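Local coordinates for protein nicotinate phosphoribosyltransferase (PDB 4HL7) that probably catalyses the ATP-dependent synthesis of nicotinate ribonucleotide from nicotinate and phosphoribosyl diphosphate in the pathway to NAD(+), at residues L130-T133 with L134-I138. Residues are numbered along the deposited sequence; the frame is centred on the assembly and turned at random.
Sequences LYET and LVMAI
Val135 N donates to Tyr131 O at 2.8 Å in the opening turn of helix 131-147. The next two i to i+4 bonds follow, Met136 N to Glu132 O and Ala137 N to Thr133 O, both 3.0 Å long, the regular alpha-helical pattern, here in the N-terminal NAPRTase family region. Small Ala137 brings CB to 3.3 Å from Thr133 O, and Thr133 OG1 makes a weak hydrogen bond to Asp20 N. Branched Val135 sets CG2 beside its own backbone N, which brings this methyl back to 4.0 Å from CD2 of the Tyr131 ring. Tyr131 combines a ring stacked on Phe98 with an OH bonded to Gln103. On another face, Glu132, with CG anti to the backbone N (chi1 173°), lays this methylene 3.9 Å from SE of Met136, present as selenomethionine, while its buried carboxylate is held by salt bridges from OE1 to Lys23 and from OE2 to Arg187. Leu134 turns CD1 back to 3.4 Å from Leu130 O, an apolar branch lying over that carbonyl. This buried first part of the helix lies against the antiparallel sheet, Val135 touching Ile119 of strand 116-122 and Met136 Ile373 of strand 372-380, with Leu130 packed on helix 21-33.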
loop_
_atom_site.group_PDB
_atom_site.type_symbol
_atom_site.label_atom_id
_atom_site.label_comp_id
_atom_site.label_asym_id
_atom_site.label_seq_id
_atom_site.Cartn_x
_atom_site.Cartn_y
_atom_site.Cartn_z
ATOM N N LEU A 130 -7.954 -6.024 -7.116
ATOM C CA LEU A 130 -7.635 -4.742 -7.720
ATOM C C LEU A 130 -8.434 -3.535 -7.204
ATOM O O LEU A 130 -8.038 -2.401 -7.487
ATOM C CB LEU A 130 -7.712 -4.799 -9.252
ATOM C CG LEU A 130 -6.833 -5.846 -9.950
ATOM C CD1 LEU A 130 -6.948 -5.661 -11.458
ATOM C CD2 LEU A 130 -5.384 -5.789 -9.462
ATOM N N TYR A 131 -9.544 -3.763 -6.505
ATOM C CA TYR A 131 -10.396 -2.635 -6.064
ATOM C C TYR A 131 -9.656 -1.679 -5.158
ATOM O O TYR A 131 -9.829 -0.497 -5.268
ATOM C CB TYR A 131 -11.663 -3.077 -5.274
ATOM C CG TYR A 131 -12.866 -3.453 -6.146
ATOM C CD1 TYR A 131 -13.327 -4.756 -6.203
ATOM C CD2 TYR A 131 -13.505 -2.491 -6.891
ATOM C CE1 TYR A 131 -14.416 -5.105 -6.991
ATOM C CE2 TYR A 131 -14.601 -2.812 -7.685
ATOM C CZ TYR A 131 -15.059 -4.099 -7.724
ATOM O OH TYR A 131 -16.174 -4.409 -8.493
ATOM N N GLU A 132 -8.901 -2.232 -4.202
ATOM C CA GLU A 132 -8.400 -1.442 -3.068
ATOM C C GLU A 132 -7.919 -0.048 -3.415
ATOM O O GLU A 132 -8.442 0.938 -2.834
ATOM C CB GLU A 132 -7.254 -2.224 -2.339
ATOM C CG GLU A 132 -6.558 -1.417 -1.260
ATOM C CD GLU A 132 -5.511 -2.230 -0.517
ATOM O OE1 GLU A 132 -5.536 -3.461 -0.639
ATOM O OE2 GLU A 132 -4.729 -1.608 0.245
ATOM N N THR A 133 -6.907 0.081 -4.279
ATOM C CA THR A 133 -6.328 1.428 -4.509
ATOM C C THR A 133 -7.228 2.246 -5.401
ATOM O O THR A 133 -7.119 3.455 -5.397
ATOM C CB THR A 133 -4.847 1.477 -5.011
ATOM O OG1 THR A 133 -4.733 1.097 -6.375
ATOM C CG2 THR A 133 -3.932 0.634 -4.073
ATOM N N LEU A 134 -8.025 1.580 -6.262
ATOM C CA LEU A 134 -8.955 2.320 -7.124
ATOM C C LEU A 134 -10.023 2.975 -6.251
ATOM O O LEU A 134 -10.383 4.142 -6.455
ATOM C CB LEU A 134 -9.637 1.398 -8.154
ATOM C CG LEU A 134 -8.669 0.644 -9.062
ATOM C CD1 LEU A 134 -9.408 -0.409 -9.912
ATOM C CD2 LEU A 134 -7.843 1.616 -9.899
ATOM N N VAL A 135 -10.558 2.202 -5.308
ATOM C CA VAL A 135 -11.591 2.733 -4.424
ATOM C C VAL A 135 -10.982 3.821 -3.543
ATOM O O VAL A 135 -11.568 4.866 -3.378
ATOM C CB VAL A 135 -12.286 1.612 -3.571
ATOM C CG1 VAL A 135 -13.259 2.233 -2.540
ATOM C CG2 VAL A 135 -13.042 0.620 -4.481
HETATM N N MSE A 136 -9.781 3.600 -3.010
HETATM C CA MSE A 136 -9.166 4.653 -2.113
HETATM C C MSE A 136 -8.939 5.908 -2.877
HETATM O O MSE A 136 -9.273 6.966 -2.384
HETATM C CB MSE A 136 -7.890 4.096 -1.453
HETATM C CG MSE A 136 -8.333 3.046 -0.486
HETATM SE SE MSE A 136 -6.688 2.190 0.229
HETATM C CE MSE A 136 -6.068 3.704 1.342
ATOM N N ALA A 137 -8.479 5.800 -4.149
ATOM C CA ALA A 137 -8.173 6.983 -5.011
ATOM C C ALA A 137 -9.412 7.753 -5.381
ATOM O O ALA A 137 -9.403 9.008 -5.472
ATOM C CB ALA A 137 -7.398 6.590 -6.265
ATOM N N ILE A 138 -10.487 6.990 -5.577
ATOM C CA ILE A 138 -11.771 7.565 -5.899
ATOM C C ILE A 138 -12.298 8.326 -4.677
ATOM O O ILE A 138 -12.705 9.447 -4.805
ATOM C CB ILE A 138 -12.774 6.431 -6.291
ATOM C CG1 ILE A 138 -12.535 6.009 -7.767
ATOM C CG2 ILE A 138 -14.233 6.918 -6.086
ATOM C CD1 ILE A 138 -13.165 4.637 -8.092
#